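Local coordinates for protein tRNA (guanine(9)-N1)-methyltransferase (Schizosaccharomyces pombe, PDB 4JWH) that methylates N1 of guanosine 9 in cytoplasmic tRNA, taking the methyl group from S-adenosyl-L-methionine, at residues E143-N148 with R170-T175. Residues are numbered along the deposited sequence; the frame is centred on the assembly and turned at random.
Sequences ELFATN and RYNPTT
In the beta-alpha-beta unit made by strand 143-147, helix 151-161 and strand 171-173, N172 on the outermost strand lies across from F145 on its parallel neighbour, in the sheet of this SPOUT-superfamily methyltransferase of the TRM10 family. Backbone bonds pass from L144 N to R170 O, from N172 N to L144 O (2.7 Å), from A146 N to N172 O and from T174 N to A146 O (2.9 Å). P173, which has no N-H to give, suits a position whose nitrogen is not used in this pattern.

The N172 side chain makes both side-chain hydrogen bonds of the contact and also packs on F145. Its CG stands anti to its own carbonyl carbon (chi1 -43°), and the amide lies nearly parallel to the F145 ring, with CB over the ring centre at 3.7 Å. ND2 gives one hydrogen to L144 O, approaching from above the carbonyl plane, so that this oxygen accepts twice from one residue. On the sheet's other face, L144 CD2 meets the edge of the Y171 ring, and small A146 packs its CB near the same ring. E143 OE2 sits over the R170 guanidinium, 3.6 Å from NE, a bridge of charges alone, while E143 OE1 takes a nearly straight bond (177°) from N172 ND2 at 3.0 Å.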
ATOM      1  N   GLU A 143      -6.151  -3.745  -8.579  1.00 21.46           N
ATOM      2  CA  GLU A 143      -7.282  -3.756  -7.656  1.00 22.26           C
ATOM      3  C   GLU A 143      -6.787  -3.416  -6.253  1.00 22.24           C
ATOM      4  O   GLU A 143      -5.968  -4.155  -5.654  1.00 21.64           O
ATOM      5  CB  GLU A 143      -8.054  -5.103  -7.682  1.00 23.03           C
ATOM      6  CG  GLU A 143      -8.980  -5.300  -8.921  1.00 25.86           C
ATOM      7  CD  GLU A 143     -10.221  -4.389  -9.017  1.00 31.19           C
ATOM      8  OE1 GLU A 143     -10.656  -3.722  -8.049  1.00 31.63           O
ATOM      9  OE2 GLU A 143     -10.808  -4.357 -10.113  1.00 35.05           O
ATOM     10  N   LEU A 144      -7.267  -2.275  -5.765  1.00 21.72           N
ATOM     11  CA  LEU A 144      -6.983  -1.779  -4.429  1.00 22.56           C
ATOM     12  C   LEU A 144      -7.970  -2.298  -3.385  1.00 22.54           C
ATOM     13  O   LEU A 144      -9.176  -2.151  -3.541  1.00 23.80           O
ATOM     14  CB  LEU A 144      -6.959  -0.234  -4.436  1.00 22.26           C
ATOM     15  CG  LEU A 144      -6.502   0.516  -3.171  1.00 23.11           C
ATOM     16  CD1 LEU A 144      -5.122   0.028  -2.771  1.00 18.46           C
ATOM     17  CD2 LEU A 144      -6.512   2.085  -3.379  1.00 21.09           C
ATOM     18  N   PHE A 145      -7.455  -2.914  -2.322  1.00 21.79           N
ATOM     19  CA  PHE A 145      -8.287  -3.397  -1.233  1.00 22.24           C
ATOM     20  C   PHE A 145      -7.919  -2.614  -0.007  1.00 23.14           C
ATOM     21  O   PHE A 145      -6.732  -2.224   0.168  1.00 23.93           O
ATOM     22  CB  PHE A 145      -8.090  -4.899  -0.954  1.00 22.12           C
ATOM     23  CG  PHE A 145      -8.802  -5.811  -1.942  1.00 22.45           C
ATOM     24  CD1 PHE A 145      -9.882  -6.619  -1.535  1.00 22.05           C
ATOM     25  CD2 PHE A 145      -8.386  -5.864  -3.264  1.00 20.81           C
ATOM     26  CE1 PHE A 145     -10.532  -7.464  -2.438  1.00 21.41           C
ATOM     27  CE2 PHE A 145      -9.027  -6.698  -4.177  1.00 21.84           C
ATOM     28  CZ  PHE A 145     -10.128  -7.492  -3.759  1.00 22.68           C
ATOM     29  N   ALA A 146      -8.926  -2.359   0.823  1.00 22.00           N
ATOM     30  CA  ALA A 146      -8.699  -1.823   2.174  1.00 21.08           C
ATOM     31  C   ALA A 146      -9.339  -2.793   3.194  1.00 21.24           C
ATOM     32  O   ALA A 146     -10.581  -2.831   3.358  1.00 21.09           O
ATOM     33  CB  ALA A 146      -9.286  -0.454   2.295  1.00 19.20           C
ATOM     34  N   THR A 147      -8.503  -3.578   3.871  1.00 20.80           N
ATOM     35  CA  THR A 147      -9.007  -4.655   4.737  1.00 21.53           C
ATOM     36  C   THR A 147      -9.000  -4.264   6.222  1.00 21.40           C
ATOM     37  O   THR A 147      -8.245  -3.374   6.629  1.00 22.00           O
ATOM     38  CB  THR A 147      -8.245  -6.010   4.486  1.00 22.18           C
ATOM     39  OG1 THR A 147      -6.839  -5.835   4.725  1.00 21.19           O
ATOM     40  CG2 THR A 147      -8.458  -6.507   3.041  1.00 19.50           C
ATOM     41  N   ASN A 148      -9.809  -4.949   7.023  1.00 20.99           N
ATOM     42  CA  ASN A 148     -10.220  -4.477   8.356  1.00 22.47           C
ATOM     43  C   ASN A 148     -10.635  -3.012   8.303  1.00 22.62           C
ATOM     44  O   ASN A 148     -10.329  -2.265   9.210  1.00 23.81           O
ATOM     45  CB  ASN A 148      -9.114  -4.646   9.408  1.00 22.76           C
ATOM     46  CG  ASN A 148      -8.906  -6.089   9.818  1.00 24.01           C
ATOM     47  OD1 ASN A 148      -7.969  -6.735   9.369  1.00 23.11           O
ATOM     48  ND2 ASN A 148      -9.768  -6.591  10.691  1.00 22.28           N
ATOM     49  N   ARG A 170     -12.168   0.539  -8.877  1.00 31.04           N
ATOM     50  CA  ARG A 170     -11.078  -0.419  -8.614  1.00 30.77           C
ATOM     51  C   ARG A 170     -10.667  -0.373  -7.137  1.00 29.15           C
ATOM     52  O   ARG A 170      -9.484  -0.442  -6.793  1.00 29.03           O
ATOM     53  CB  ARG A 170      -9.857  -0.163  -9.531  1.00 31.08           C
ATOM     54  CG  ARG A 170     -10.023  -0.626 -10.975  1.00 34.91           C
ATOM     55  CD  ARG A 170      -8.712  -1.210 -11.558  1.00 36.86           C
ATOM     56  NE  ARG A 170      -9.007  -2.323 -12.461  1.00 42.85           N
ATOM     57  CZ  ARG A 170      -8.262  -3.420 -12.629  1.00 41.52           C
ATOM     58  NH1 ARG A 170      -7.111  -3.602 -11.978  1.00 37.72           N
ATOM     59  NH2 ARG A 170      -8.679  -4.348 -13.485  1.00 44.82           N
ATOM     60  N   TYR A 171     -11.667  -0.252  -6.277  1.00 27.34           N
ATOM     61  CA  TYR A 171     -11.467  -0.043  -4.862  1.00 26.69           C
ATOM     62  C   TYR A 171     -12.401  -0.961  -4.081  1.00 26.10           C
ATOM     63  O   TYR A 171     -13.603  -1.014  -4.330  1.00 25.97           O
ATOM     64  CB  TYR A 171     -11.694   1.428  -4.519  1.00 26.09           C
ATOM     65  CG  TYR A 171     -11.742   1.756  -3.049  1.00 28.16           C
ATOM     66  CD1 TYR A 171     -12.950   2.101  -2.432  1.00 26.83           C
ATOM     67  CD2 TYR A 171     -10.569   1.790  -2.282  1.00 28.10           C
ATOM     68  CE1 TYR A 171     -12.993   2.425  -1.076  1.00 30.63           C
ATOM     69  CE2 TYR A 171     -10.601   2.101  -0.937  1.00 28.89           C
ATOM     70  CZ  TYR A 171     -11.812   2.416  -0.328  1.00 28.88           C
ATOM     71  OH  TYR A 171     -11.833   2.720   1.021  1.00 28.55           O
ATOM     72  N   ASN A 172     -11.836  -1.701  -3.155  1.00 25.07           N
ATOM     73  CA  ASN A 172     -12.578  -2.728  -2.455  1.00 25.63           C
ATOM     74  C   ASN A 172     -12.381  -2.659  -0.936  1.00 25.38           C
ATOM     75  O   ASN A 172     -11.488  -3.335  -0.401  1.00 24.63           O
ATOM     76  CB  ASN A 172     -12.172  -4.107  -3.000  1.00 25.68           C
ATOM     77  CG  ASN A 172     -12.056  -4.139  -4.521  1.00 27.72           C
ATOM     78  OD1 ASN A 172     -12.973  -4.581  -5.202  1.00 33.73           O
ATOM     79  ND2 ASN A 172     -10.925  -3.657  -5.061  1.00 29.89           N
ATOM     80  N   PRO A 173     -13.190  -1.835  -0.234  1.00 25.43           N
ATOM     81  CA  PRO A 173     -13.087  -1.862   1.219  1.00 25.94           C
ATOM     82  C   PRO A 173     -13.834  -3.062   1.817  1.00 26.41           C
ATOM     83  O   PRO A 173     -14.811  -3.551   1.227  1.00 26.08           O
ATOM     84  CB  PRO A 173     -13.721  -0.535   1.648  1.00 26.32           C
ATOM     85  CG  PRO A 173     -14.739  -0.248   0.553  1.00 26.97           C
ATOM     86  CD  PRO A 173     -14.140  -0.803  -0.711  1.00 25.41           C
ATOM     87  N   THR A 174     -13.352  -3.555   2.954  1.00 26.47           N
ATOM     88  CA  THR A 174     -13.996  -4.685   3.616  1.00 26.75           C
ATOM     89  C   THR A 174     -13.600  -4.747   5.072  1.00 26.06           C
ATOM     90  O   THR A 174     -12.477  -4.380   5.437  1.00 26.12           O
ATOM     91  CB  THR A 174     -13.746  -6.040   2.873  1.00 27.11           C
ATOM     92  OG1 THR A 174     -14.529  -7.062   3.490  1.00 26.87           O
ATOM     93  CG2 THR A 174     -12.251  -6.463   2.898  1.00 27.55           C
ATOM     94  N   THR A 175     -14.531  -5.182   5.916  1.00 25.89           N
ATOM     95  CA  THR A 175     -14.229  -5.408   7.321  1.00 26.53           C
ATOM     96  C   THR A 175     -13.379  -6.676   7.443  1.00 26.05           C
ATOM     97  O   THR A 175     -12.650  -6.821   8.411  1.00 26.04           O
ATOM     98  CB  THR A 175     -15.506  -5.520   8.245  1.00 26.95           C
ATOM     99  OG1 THR A 175     -16.323  -6.589   7.769  1.00 29.20           O
ATOM    100  CG2 THR A 175     -16.313  -4.242   8.220  1.00 26.59           C
TER